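Local coordinates for protein PA0821 (Pseudomonas aeruginosa, PDB 7DRG) that probably acts as the immunity protein (antitoxin) against a type VI secretion effector that carries a VRR-NUC nuclease domain, at residues B[11-17]-B[200-205]; B[61-65]-B[124-128]; B[206-210]-B[327-331]. One frame throughout, in Å; residues are numbered along the deposited sequence.

Interactions 1 and 3 are neighbours, since residues 200-205 run straight on into 206-210; their centres lie about 13 Å apart and they touch where Ala202 CB meets Val210 CG2 at 3.5 Å. Both also reach the second subunit and so lie beside the dimer interface. Interaction 2 lies on the far side of the chain's centre from interaction 3, about 25 Å away centre to centre, and its centre is about 27 Å from that of interaction 1; its nearest atoms stay about 11 Å from interaction 1 and about 10 Å from interaction 3. The first and third contacts each rest on an arginine that donates hydrogen bonds to backbone carbonyls, whereas the second is an aromatic helix-on-strand packing.

Interaction 1: residues B[11-17]-B[200-205]; sequences LAKQPHL and FMAARM
Arg204 reaches to the end of helix 4-13 and the loop that follows it, where three backbone carbonyls meet the rim of its guanidinium. Arg204 NH2 donates to Leu11 O at 2.7 Å, nearly straight at 169° and onto a lone pair in the carbonyl plane. Arg204 NE donates to Pro15 O at 2.8 Å, from a position tilted out of that carbonyl's plane. NE and, weakly, NH2 share Pro15 O at one edge; NH2 turns to Leu11 O on its other side and bonds weakly to Gln14 O. All three oxygens lie near the guanidinium plane, which fixes the rotation of the group. A bend at chi3 (56°) turns the guanidinium out of the line of the chain, and CD passes over one face of the Phe200 ring.

Leu11 crosses the arginine at about a right angle, Leu11 CD2 lying over one guanidinium face, 3.7 Å from Arg204 NH2. Leu11 CD2 also touches the edge of the Phe200 ring at CE2 and packs on Met201 CE at 3.6 Å. Met201, a selenomethionine, is bent at chi2 and chi3, which brings CE against both Leu11 CD2 and Leu17 CD1, which meet it from the same side, while Met201 SE approaches Pro15 O at 3.4 Å. Farther along, Pro15 CB sits 3.8 Å from Met205 CG, and Met205 SE rests against His16 CB at 3.6 Å.

The remaining nitrogen, NH1, bonds to Ser197 of the second subunit, whose Glu195 makes a long, weak ion pair with NH2. The partial negative charge of the gathered carbonyls probably steadies the buried cation. An arginine from the C-terminal part of helix 191-204 is thus hydrogen-bonded to the carbonyls of the chain that leaves helix 4-13, beside the dimer interface.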
ATOM      1  N   LEU B  11      -3.207   7.948  -4.822  1.00 37.02           N
ATOM      2  CA  LEU B  11      -2.455   6.715  -4.608  1.00 39.71           C
ATOM      3  C   LEU B  11      -2.542   5.773  -5.802  1.00 44.30           C
ATOM      4  O   LEU B  11      -1.589   5.034  -6.078  1.00 50.66           O
ATOM      5  CB  LEU B  11      -2.955   6.014  -3.345  1.00 39.54           C
ATOM      6  CG  LEU B  11      -2.638   6.756  -2.050  1.00 35.21           C
ATOM      7  CD1 LEU B  11      -3.402   6.145  -0.885  1.00 35.94           C
ATOM      8  CD2 LEU B  11      -1.144   6.730  -1.787  1.00 33.66           C
ATOM      9  N   ALA B  12      -3.666   5.781  -6.522  1.00 45.93           N
ATOM     10  CA  ALA B  12      -3.823   4.868  -7.645  1.00 47.86           C
ATOM     11  C   ALA B  12      -2.880   5.189  -8.797  1.00 51.59           C
ATOM     12  O   ALA B  12      -2.585   4.298  -9.600  1.00 51.40           O
ATOM     13  CB  ALA B  12      -5.268   4.885  -8.146  1.00 45.58           C
ATOM     14  N   LYS B  13      -2.390   6.429  -8.894  1.00 49.33           N
ATOM     15  CA  LYS B  13      -1.680   6.859 -10.092  1.00 52.79           C
ATOM     16  C   LYS B  13      -0.200   7.162  -9.897  1.00 50.64           C
ATOM     17  O   LYS B  13       0.526   7.228 -10.894  1.00 49.18           O
ATOM     18  CB  LYS B  13      -2.362   8.094 -10.697  1.00 52.82           C
ATOM     19  CG  LYS B  13      -3.676   7.784 -11.405  1.00 65.81           C
ATOM     20  CD  LYS B  13      -4.447   9.056 -11.712  1.00 65.79           C
ATOM     21  CE  LYS B  13      -4.626   9.898 -10.462  1.00 73.61           C
ATOM     22  NZ  LYS B  13      -5.500  11.080 -10.692  1.00 80.46           N
ATOM     23  N   GLN B  14       0.270   7.348  -8.672  1.00 46.91           N
ATOM     24  CA  GLN B  14       1.703   7.479  -8.481  1.00 49.78           C
ATOM     25  C   GLN B  14       2.098   6.787  -7.188  1.00 47.84           C
ATOM     26  O   GLN B  14       1.303   6.736  -6.238  1.00 45.38           O
ATOM     27  CB  GLN B  14       2.146   8.950  -8.455  1.00 55.95           C
ATOM     28  CG  GLN B  14       1.702   9.723  -7.240  1.00 60.87           C
ATOM     29  CD  GLN B  14       2.169  11.176  -7.231  1.00 65.77           C
ATOM     30  OE1 GLN B  14       2.565  11.738  -8.250  1.00 69.20           O
ATOM     31  NE2 GLN B  14       2.132  11.785  -6.050  1.00 61.87           N
ATOM     32  N   PRO B  15       3.318   6.248  -7.119  1.00 43.69           N
ATOM     33  CA  PRO B  15       3.693   5.412  -5.963  1.00 39.25           C
ATOM     34  C   PRO B  15       3.766   6.170  -4.652  1.00 43.87           C
ATOM     35  O   PRO B  15       3.446   5.607  -3.598  1.00 46.90           O
ATOM     36  CB  PRO B  15       5.075   4.869  -6.364  1.00 40.08           C
ATOM     37  CG  PRO B  15       5.138   5.011  -7.852  1.00 45.29           C
ATOM     38  CD  PRO B  15       4.337   6.226  -8.181  1.00 40.44           C
ATOM     39  N   HIS B  16       4.174   7.437  -4.687  1.00 38.05           N
ATOM     40  CA  HIS B  16       4.612   8.167  -3.507  1.00 36.34           C
ATOM     41  C   HIS B  16       3.605   9.232  -3.085  1.00 37.60           C
ATOM     42  O   HIS B  16       2.807   9.729  -3.884  1.00 40.69           O
ATOM     43  CB  HIS B  16       5.967   8.839  -3.773  1.00 40.68           C
ATOM     44  CG  HIS B  16       5.946   9.781  -4.938  1.00 48.45           C
ATOM     45  ND1 HIS B  16       5.863   9.341  -6.241  1.00 50.85           N
ATOM     46  CD2 HIS B  16       5.974  11.133  -4.997  1.00 51.75           C
ATOM     47  CE1 HIS B  16       5.852  10.382  -7.055  1.00 50.69           C
ATOM     48  NE2 HIS B  16       5.919  11.481  -6.326  1.00 51.44           N
ATOM     49  N   LEU B  17       3.664   9.575  -1.798  1.00 34.81           N
ATOM     50  CA  LEU B  17       3.031  10.763  -1.238  1.00 32.40           C
ATOM     51  C   LEU B  17       4.130  11.654  -0.682  1.00 34.94           C
ATOM     52  O   LEU B  17       4.988  11.177   0.067  1.00 32.76           O
ATOM     53  CB  LEU B  17       2.045  10.416  -0.117  1.00 29.88           C
ATOM     54  CG  LEU B  17       0.732   9.687  -0.416  1.00 36.50           C
ATOM     55  CD1 LEU B  17       0.034   9.326   0.883  1.00 32.51           C
ATOM     56  CD2 LEU B  17      -0.180  10.535  -1.287  1.00 37.84           C
ATOM     57  N   PHE B 200       3.272   1.239   4.308  1.00 22.34           N
ATOM     58  CA  PHE B 200       2.442   1.250   3.108  1.00 24.78           C
ATOM     59  C   PHE B 200       3.228   1.767   1.910  1.00 25.38           C
ATOM     60  O   PHE B 200       3.163   1.199   0.813  1.00 24.69           O
ATOM     61  CB  PHE B 200       1.207   2.108   3.381  1.00 22.46           C
ATOM     62  CG  PHE B 200       0.377   2.417   2.172  1.00 21.51           C
ATOM     63  CD1 PHE B 200      -0.118   1.408   1.365  1.00 31.14           C
ATOM     64  CD2 PHE B 200       0.046   3.728   1.877  1.00 28.29           C
ATOM     65  CE1 PHE B 200      -0.913   1.703   0.265  1.00 27.75           C
ATOM     66  CE2 PHE B 200      -0.741   4.031   0.782  1.00 29.45           C
ATOM     67  CZ  PHE B 200      -1.217   3.017  -0.029  1.00 30.05           C
HETATM   68  N   MSE B 201       3.999   2.824   2.113  1.00 22.58           N
HETATM   69  CA  MSE B 201       4.824   3.388   1.060  1.00 27.73           C
HETATM   70  C   MSE B 201       5.941   2.437   0.622  1.00 22.81           C
HETATM   71  O   MSE B 201       6.243   2.337  -0.569  1.00 26.05           O
HETATM   72  CB  MSE B 201       5.395   4.721   1.536  1.00 25.72           C
HETATM   73  CG  MSE B 201       4.377   5.843   1.548  1.00 25.57           C
HETATM   74 SE   MSE B 201       3.680   6.128  -0.250  1.00 49.05          SE
HETATM   75  CE  MSE B 201       1.823   6.277   0.166  1.00 27.73           C
ATOM     76  N   ALA B 202       6.537   1.736   1.589  1.00 25.68           N
ATOM     77  CA  ALA B 202       7.658   0.849   1.296  1.00 26.58           C
ATOM     78  C   ALA B 202       7.273  -0.216   0.281  1.00 30.30           C
ATOM     79  O   ALA B 202       8.064  -0.555  -0.607  1.00 29.63           O
ATOM     80  CB  ALA B 202       8.154   0.192   2.582  1.00 31.52           C
ATOM     81  N   ALA B 203       6.059  -0.759   0.399  1.00 31.00           N
ATOM     82  CA  ALA B 203       5.614  -1.794  -0.524  1.00 31.66           C
ATOM     83  C   ALA B 203       5.462  -1.275  -1.949  1.00 31.11           C
ATOM     84  O   ALA B 203       5.508  -2.073  -2.889  1.00 33.26           O
ATOM     85  CB  ALA B 203       4.298  -2.394  -0.027  1.00 32.43           C
ATOM     86  N   ARG B 204       5.309   0.037  -2.131  1.00 28.26           N
ATOM     87  CA  ARG B 204       5.118   0.644  -3.443  1.00 28.91           C
ATOM     88  C   ARG B 204       6.378   1.274  -4.019  1.00 29.34           C
ATOM     89  O   ARG B 204       6.455   1.465  -5.238  1.00 33.16           O
ATOM     90  CB  ARG B 204       4.037   1.725  -3.362  1.00 34.95           C
ATOM     91  CG  ARG B 204       2.749   1.248  -2.722  1.00 31.62           C
ATOM     92  CD  ARG B 204       2.041   2.394  -2.021  1.00 30.55           C
ATOM     93  NE  ARG B 204       1.782   3.513  -2.922  1.00 29.65           N
ATOM     94  CZ  ARG B 204       0.661   3.658  -3.624  1.00 38.01           C
ATOM     95  NH1 ARG B 204      -0.300   2.746  -3.534  1.00 36.49           N
ATOM     96  NH2 ARG B 204       0.500   4.709  -4.416  1.00 38.65           N
HETATM   97  N   MSE B 205       7.343   1.627  -3.177  1.00 22.18           N
HETATM   98  CA  MSE B 205       8.517   2.382  -3.602  1.00 22.08           C
HETATM   99  C   MSE B 205       9.790   1.638  -3.208  1.00 23.86           C
HETATM  100  O   MSE B 205      10.310   1.843  -2.117  1.00 21.05           O
HETATM  101  CB  MSE B 205       8.520   3.784  -2.972  1.00 24.33           C
HETATM  102  CG  MSE B 205       7.259   4.634  -3.207  1.00 28.10           C
HETATM  103 SE   MSE B 205       7.174   6.068  -1.860  1.00 41.45          SE
HETATM  104  CE  MSE B 205       7.907   5.017  -0.488  1.00 65.44           C
TER

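Interaction 2: residues B[61-65]-B[124-128]; sequences CFDEF and AWLFD
The Phe127 ring has Phe62 CD1 over one face, 3.4 Å above its plane and offset toward the rim, and Cys61 CB at its edge, 4.0 Å from Phe127 CZ. Its own CD2 in turn lies over a face of the Phe65 ring. Neither aromatic pair is stacked or perpendicular: the planes of Phe62 and Phe127 make 58°, with centroids 5.0 Å apart, and those of Phe65 and Phe127 make 35°. Phe62 CB adds an off-centre CH-pi contact to the Phe127 ring. With CG anti to its backbone N (chi1 -170°), Phe127 reaches from the strand to the helix and slides past Phe65, which points the other way; Phe65 CE2 thus comes to 3.6 Å from Phe127 CB.

These three rings form an aromatic cluster that packs helix 52-69 against strand 126-131, which pairs antiparallel with strands 109-114 and 144-151. Helix and strand run almost antiparallel, their local axes 10.3 Å apart. No hydrogen bond crosses between them, and the seam is held by apolar packing.

The tip of Phe65, CZ, lies 3.2 Å from Leu126 O, and it also meets the edge of the indole, 4.0 Å from Trp125 CE3. Outside the two segments, Tyr113 stacks on Phe62 and His72 on Trp125, while Tyr154 makes an edge-to-face contact with that indole.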
ATOM      1  N   CYS B  61      30.518  19.025  10.482  1.00 16.14           N
ATOM      2  CA  CYS B  61      29.398  18.573   9.659  1.00 16.49           C
ATOM      3  C   CYS B  61      28.190  19.481   9.839  1.00 17.87           C
ATOM      4  O   CYS B  61      27.546  19.883   8.858  1.00 18.22           O
ATOM      5  CB  CYS B  61      29.015  17.135  10.001  1.00 17.35           C
ATOM      6  SG  CYS B  61      30.228  15.869   9.598  1.00 23.67           S
ATOM      7  N   PHE B  62      27.858  19.811  11.091  1.00 16.36           N
ATOM      8  CA  PHE B  62      26.694  20.655  11.321  1.00 17.26           C
ATOM      9  C   PHE B  62      26.899  22.055  10.760  1.00 17.40           C
ATOM     10  O   PHE B  62      25.956  22.648  10.222  1.00 19.50           O
ATOM     11  CB  PHE B  62      26.347  20.712  12.809  1.00 18.32           C
ATOM     12  CG  PHE B  62      25.067  21.448  13.088  1.00 16.44           C
ATOM     13  CD1 PHE B  62      23.867  20.970  12.585  1.00 20.75           C
ATOM     14  CD2 PHE B  62      25.058  22.616  13.831  1.00 23.46           C
ATOM     15  CE1 PHE B  62      22.677  21.637  12.815  1.00 22.14           C
ATOM     16  CE2 PHE B  62      23.859  23.287  14.070  1.00 24.23           C
ATOM     17  CZ  PHE B  62      22.673  22.790  13.562  1.00 21.57           C
ATOM     18  N   ASP B  63      28.114  22.611  10.873  1.00 18.48           N
ATOM     19  CA  ASP B  63      28.373  23.923  10.277  1.00 18.20           C
ATOM     20  C   ASP B  63      28.068  23.913   8.782  1.00 20.08           C
ATOM     21  O   ASP B  63      27.437  24.835   8.257  1.00 22.32           O
ATOM     22  CB  ASP B  63      29.829  24.334  10.498  1.00 18.67           C
ATOM     23  CG  ASP B  63      30.130  24.760  11.925  1.00 32.15           C
ATOM     24  OD1 ASP B  63      29.188  25.069  12.689  1.00 29.00           O
ATOM     25  OD2 ASP B  63      31.335  24.809  12.265  1.00 32.83           O
ATOM     26  N   GLU B  64      28.531  22.871   8.087  1.00 20.50           N
ATOM     27  CA  GLU B  64      28.276  22.715   6.655  1.00 19.85           C
ATOM     28  C   GLU B  64      26.785  22.618   6.361  1.00 20.42           C
ATOM     29  O   GLU B  64      26.279  23.230   5.411  1.00 24.69           O
ATOM     30  CB  GLU B  64      28.973  21.461   6.150  1.00 22.54           C
ATOM     31  CG  GLU B  64      30.319  21.648   5.564  1.00 34.13           C
ATOM     32  CD  GLU B  64      30.706  20.447   4.733  1.00 23.31           C
ATOM     33  OE1 GLU B  64      31.144  19.440   5.324  1.00 23.91           O
ATOM     34  OE2 GLU B  64      30.543  20.506   3.494  1.00 30.53           O
ATOM     35  N   PHE B  65      26.074  21.815   7.151  1.00 19.58           N
ATOM     36  CA  PHE B  65      24.643  21.629   6.948  1.00 20.67           C
ATOM     37  C   PHE B  65      23.876  22.904   7.269  1.00 20.41           C
ATOM     38  O   PHE B  65      22.957  23.291   6.536  1.00 22.22           O
ATOM     39  CB  PHE B  65      24.167  20.467   7.817  1.00 19.34           C
ATOM     40  CG  PHE B  65      22.686  20.255   7.806  1.00 18.03           C
ATOM     41  CD1 PHE B  65      22.082  19.570   6.764  1.00 22.29           C
ATOM     42  CD2 PHE B  65      21.898  20.726   8.848  1.00 19.76           C
ATOM     43  CE1 PHE B  65      20.710  19.360   6.762  1.00 20.87           C
ATOM     44  CE2 PHE B  65      20.522  20.511   8.850  1.00 19.03           C
ATOM     45  CZ  PHE B  65      19.939  19.835   7.798  1.00 19.22           C
ATOM     46  N   ALA B 124      11.301  18.281   6.484  1.00 16.62           N
ATOM     47  CA  ALA B 124      12.162  17.796   5.411  1.00 16.72           C
ATOM     48  C   ALA B 124      13.637  18.103   5.632  1.00 18.46           C
ATOM     49  O   ALA B 124      14.479  17.466   4.996  1.00 18.44           O
ATOM     50  CB  ALA B 124      11.706  18.384   4.073  1.00 21.74           C
ATOM     51  N   TRP B 125      13.968  19.039   6.518  1.00 17.25           N
ATOM     52  CA  TRP B 125      15.344  19.305   6.917  1.00 17.05           C
ATOM     53  C   TRP B 125      15.599  18.602   8.242  1.00 19.17           C
ATOM     54  O   TRP B 125      14.797  18.730   9.174  1.00 21.64           O
ATOM     55  CB  TRP B 125      15.603  20.803   7.086  1.00 18.51           C
ATOM     56  CG  TRP B 125      15.484  21.643   5.844  1.00 16.65           C
ATOM     57  CD1 TRP B 125      14.375  22.290   5.396  1.00 23.07           C
ATOM     58  CD2 TRP B 125      16.539  21.970   4.926  1.00 20.84           C
ATOM     59  NE1 TRP B 125      14.664  22.986   4.245  1.00 23.58           N
ATOM     60  CE2 TRP B 125      15.985  22.805   3.936  1.00 21.41           C
ATOM     61  CE3 TRP B 125      17.890  21.629   4.841  1.00 19.70           C
ATOM     62  CZ2 TRP B 125      16.736  23.303   2.871  1.00 22.51           C
ATOM     63  CZ3 TRP B 125      18.639  22.127   3.784  1.00 23.68           C
ATOM     64  CH2 TRP B 125      18.056  22.957   2.815  1.00 25.02           C
ATOM     65  N   LEU B 126      16.703  17.867   8.325  1.00 17.18           N
ATOM     66  CA  LEU B 126      17.007  17.069   9.507  1.00 15.90           C
ATOM     67  C   LEU B 126      18.512  17.011   9.710  1.00 17.39           C
ATOM     68  O   LEU B 126      19.267  16.884   8.743  1.00 16.26           O
ATOM     69  CB  LEU B 126      16.463  15.644   9.364  1.00 18.02           C
ATOM     70  CG  LEU B 126      16.892  14.640  10.435  1.00 20.08           C
ATOM     71  CD1 LEU B 126      16.060  14.850  11.681  1.00 22.87           C
ATOM     72  CD2 LEU B 126      16.787  13.204   9.924  1.00 24.60           C
ATOM     73  N   PHE B 127      18.945  17.097  10.968  1.00 15.78           N
ATOM     74  CA  PHE B 127      20.320  16.759  11.329  1.00 16.29           C
ATOM     75  C   PHE B 127      20.239  16.088  12.691  1.00 15.45           C
ATOM     76  O   PHE B 127      19.891  16.741  13.673  1.00 16.69           O
ATOM     77  CB  PHE B 127      21.215  18.000  11.365  1.00 18.11           C
ATOM     78  CG  PHE B 127      22.686  17.699  11.492  1.00 15.51           C
ATOM     79  CD1 PHE B 127      23.280  17.572  12.743  1.00 18.11           C
ATOM     80  CD2 PHE B 127      23.487  17.577  10.363  1.00 17.52           C
ATOM     81  CE1 PHE B 127      24.640  17.322  12.868  1.00 21.11           C
ATOM     82  CE2 PHE B 127      24.863  17.333  10.493  1.00 16.47           C
ATOM     83  CZ  PHE B 127      25.426  17.194  11.730  1.00 17.75           C
ATOM     84  N   ASP B 128      20.546  14.794  12.745  1.00 14.73           N
ATOM     85  CA  ASP B 128      20.264  13.974  13.919  1.00 15.64           C
ATOM     86  C   ASP B 128      21.521  13.206  14.306  1.00 19.67           C
ATOM     87  O   ASP B 128      21.982  12.356  13.539  1.00 19.16           O
ATOM     88  CB  ASP B 128      19.110  13.013  13.605  1.00 16.76           C
ATOM     89  CG  ASP B 128      18.640  12.211  14.804  1.00 32.21           C
ATOM     90  OD1 ASP B 128      19.294  12.210  15.864  1.00 37.07           O
ATOM     91  OD2 ASP B 128      17.581  11.566  14.671  1.00 37.67           O
TER

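Interaction 3: residues B[206-210]-B[327-331]; sequences PGLDV and WLKRL
Arg330 NE donates to Pro206 O at 2.7 Å, with an N-H...O angle of 150°; the oxygen stands a little out of the guanidinium plane. CG of Arg330 lies between the backbone N and the carbonyl carbon (chi1 67°), and from there the chain runs extended to NE, which carries it across to the 206-210 loop. Arg330 NH1 turns back to Trp327 O at 3.1 Å. That oxygen also accepts from the backbone N of Arg330, the two donors arriving from opposite faces of the carbonyl plane.

The guanidinium lies against one face of the indole: Trp327 CZ2 lies 3.3 Å from the guanidinium plane, over its centre, and Arg330 NH1 lies over the indole toward the rim. Leu331 CD1 lies over the other guanidinium face, toward its rim. Val210 CB packs over the opposite indole face, toward the rim. At the ring edge, Leu208 O comes to 3.4 Å from Trp327 CZ2, and a water joins that oxygen to Trp327 NE1, lying 2.9 Å from the nitrogen. Pro206 CB meets Leu331 CD2 at 4.0 Å.

Thr229 takes a bond from Arg330 NH2, and Asp209 is paired with Lys228 by a salt bridge. The buried Val210 N has no hydrogen-bond partner. A buried cation thus has all three of its nitrogens bonded to neutral oxygens; its charge is probably stabilised by these dipoles and the indole face, with Asp209 OD1 6.0 Å from Arg330 NH2, not in contact.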
ATOM      1  N   PRO B 206      10.295   0.778  -4.097  1.00 23.97           N
ATOM      2  CA  PRO B 206      11.469  -0.034  -3.738  1.00 18.81           C
ATOM      3  C   PRO B 206      12.720   0.773  -3.467  1.00 19.79           C
ATOM      4  O   PRO B 206      13.634   0.251  -2.818  1.00 22.95           O
ATOM      5  CB  PRO B 206      11.655  -0.949  -4.956  1.00 22.72           C
ATOM      6  CG  PRO B 206      10.270  -1.024  -5.563  1.00 22.88           C
ATOM      7  CD  PRO B 206       9.713   0.361  -5.384  1.00 27.25           C
ATOM      8  N   GLY B 207      12.805   2.012  -3.958  1.00 20.22           N
ATOM      9  CA  GLY B 207      13.960   2.850  -3.688  1.00 19.61           C
ATOM     10  C   GLY B 207      13.915   3.601  -2.378  1.00 23.23           C
ATOM     11  O   GLY B 207      14.826   4.372  -2.069  1.00 21.86           O
ATOM     12  N   LEU B 208      12.877   3.391  -1.582  1.00 18.90           N
ATOM     13  CA  LEU B 208      12.710   4.109  -0.328  1.00 16.94           C
ATOM     14  C   LEU B 208      13.418   3.375   0.800  1.00 18.40           C
ATOM     15  O   LEU B 208      13.222   2.170   0.977  1.00 21.71           O
ATOM     16  CB  LEU B 208      11.222   4.228  -0.012  1.00 15.97           C
ATOM     17  CG  LEU B 208      10.950   4.948   1.296  1.00 20.14           C
ATOM     18  CD1 LEU B 208      10.721   6.428   0.996  1.00 21.44           C
ATOM     19  CD2 LEU B 208       9.774   4.288   2.011  1.00 22.43           C
ATOM     20  N   ASP B 209      14.213   4.102   1.582  1.00 17.67           N
ATOM     21  CA  ASP B 209      14.732   3.541   2.817  1.00 18.03           C
ATOM     22  C   ASP B 209      13.672   3.611   3.905  1.00 20.89           C
ATOM     23  O   ASP B 209      12.890   4.561   3.969  1.00 25.35           O
ATOM     24  CB  ASP B 209      15.988   4.287   3.278  1.00 19.43           C
ATOM     25  CG  ASP B 209      16.522   3.751   4.591  1.00 23.11           C
ATOM     26  OD1 ASP B 209      16.781   2.529   4.661  1.00 23.80           O
ATOM     27  OD2 ASP B 209      16.677   4.543   5.550  1.00 23.48           O
ATOM     28  N   VAL B 210      13.669   2.601   4.781  1.00 21.29           N
ATOM     29  CA  VAL B 210      12.682   2.459   5.846  1.00 19.18           C
ATOM     30  C   VAL B 210      13.402   2.148   7.150  1.00 21.19           C
ATOM     31  O   VAL B 210      14.433   1.470   7.159  1.00 23.83           O
ATOM     32  CB  VAL B 210      11.661   1.345   5.507  1.00 24.38           C
ATOM     33  CG1 VAL B 210      10.726   1.065   6.672  1.00 39.82           C
ATOM     34  CG2 VAL B 210      10.873   1.723   4.264  1.00 27.17           C
ATOM     35  N   TRP B 327      11.600  -7.227   3.030  1.00 21.84           N
ATOM     36  CA  TRP B 327      11.954  -5.889   2.565  1.00 22.81           C
ATOM     37  C   TRP B 327      13.428  -5.804   2.174  1.00 21.66           C
ATOM     38  O   TRP B 327      13.781  -5.140   1.191  1.00 21.72           O
ATOM     39  CB  TRP B 327      11.625  -4.847   3.639  1.00 23.49           C
ATOM     40  CG  TRP B 327      11.978  -3.461   3.174  1.00 23.20           C
ATOM     41  CD1 TRP B 327      11.200  -2.633   2.418  1.00 22.44           C
ATOM     42  CD2 TRP B 327      13.213  -2.767   3.388  1.00 20.34           C
ATOM     43  NE1 TRP B 327      11.861  -1.462   2.161  1.00 19.70           N
ATOM     44  CE2 TRP B 327      13.101  -1.513   2.748  1.00 18.77           C
ATOM     45  CE3 TRP B 327      14.398  -3.077   4.066  1.00 19.16           C
ATOM     46  CZ2 TRP B 327      14.135  -0.572   2.757  1.00 19.91           C
ATOM     47  CZ3 TRP B 327      15.426  -2.136   4.075  1.00 20.83           C
ATOM     48  CH2 TRP B 327      15.282  -0.901   3.424  1.00 22.74           C
ATOM     49  N   LEU B 328      14.303  -6.481   2.926  1.00 21.39           N
ATOM     50  CA  LEU B 328      15.731  -6.457   2.615  1.00 21.68           C
ATOM     51  C   LEU B 328      16.016  -6.973   1.212  1.00 19.52           C
ATOM     52  O   LEU B 328      16.999  -6.554   0.580  1.00 21.27           O
ATOM     53  CB  LEU B 328      16.501  -7.297   3.632  1.00 23.77           C
ATOM     54  CG  LEU B 328      16.527  -6.796   5.075  1.00 22.06           C
ATOM     55  CD1 LEU B 328      17.197  -7.823   5.980  1.00 23.87           C
ATOM     56  CD2 LEU B 328      17.262  -5.466   5.141  1.00 23.44           C
ATOM     57  N   LYS B 329      15.178  -7.884   0.716  1.00 21.94           N
ATOM     58  CA  LYS B 329      15.375  -8.558  -0.561  1.00 26.14           C
ATOM     59  C   LYS B 329      14.630  -7.897  -1.712  1.00 21.15           C
ATOM     60  O   LYS B 329      14.594  -8.465  -2.809  1.00 26.74           O
ATOM     61  CB  LYS B 329      14.926 -10.020  -0.473  1.00 28.48           C
ATOM     62  CG  LYS B 329      15.418 -10.827   0.718  1.00 33.01           C
ATOM     63  CD  LYS B 329      14.765 -12.216   0.679  1.00 39.29           C
ATOM     64  CE  LYS B 329      14.777 -12.922   2.027  1.00 49.28           C
ATOM     65  NZ  LYS B 329      16.142 -13.376   2.416  1.00 53.56           N
ATOM     66  N   ARG B 330      14.047  -6.715  -1.500  1.00 22.07           N
ATOM     67  CA  ARG B 330      13.091  -6.165  -2.460  1.00 21.31           C
ATOM     68  C   ARG B 330      13.691  -5.874  -3.831  1.00 25.86           C
ATOM     69  O   ARG B 330      12.945  -5.822  -4.816  1.00 29.03           O
ATOM     70  CB  ARG B 330      12.458  -4.891  -1.898  1.00 21.90           C
ATOM     71  CG  ARG B 330      13.442  -3.758  -1.752  1.00 20.71           C
ATOM     72  CD  ARG B 330      12.975  -2.684  -0.772  1.00 20.18           C
ATOM     73  NE  ARG B 330      13.953  -1.599  -0.810  1.00 20.03           N
ATOM     74  CZ  ARG B 330      15.161  -1.662  -0.256  1.00 21.42           C
ATOM     75  NH1 ARG B 330      15.532  -2.737   0.433  1.00 18.72           N
ATOM     76  NH2 ARG B 330      16.005  -0.646  -0.397  1.00 20.37           N
ATOM     77  N   LEU B 331      15.001  -5.693  -3.932  1.00 21.54           N
ATOM     78  CA  LEU B 331      15.630  -5.371  -5.205  1.00 20.55           C
ATOM     79  C   LEU B 331      16.235  -6.582  -5.911  1.00 26.24           C
ATOM     80  O   LEU B 331      16.744  -6.439  -7.031  1.00 25.51           O
ATOM     81  CB  LEU B 331      16.710  -4.303  -4.985  1.00 20.56           C
ATOM     82  CG  LEU B 331      16.250  -2.954  -4.418  1.00 22.32           C
ATOM     83  CD1 LEU B 331      17.446  -2.112  -3.950  1.00 22.61           C
ATOM     84  CD2 LEU B 331      15.466  -2.200  -5.467  1.00 28.77           C
TER
HETATM   85  O   HOH W   1      11.142   0.547   0.197  1.00 25.14           O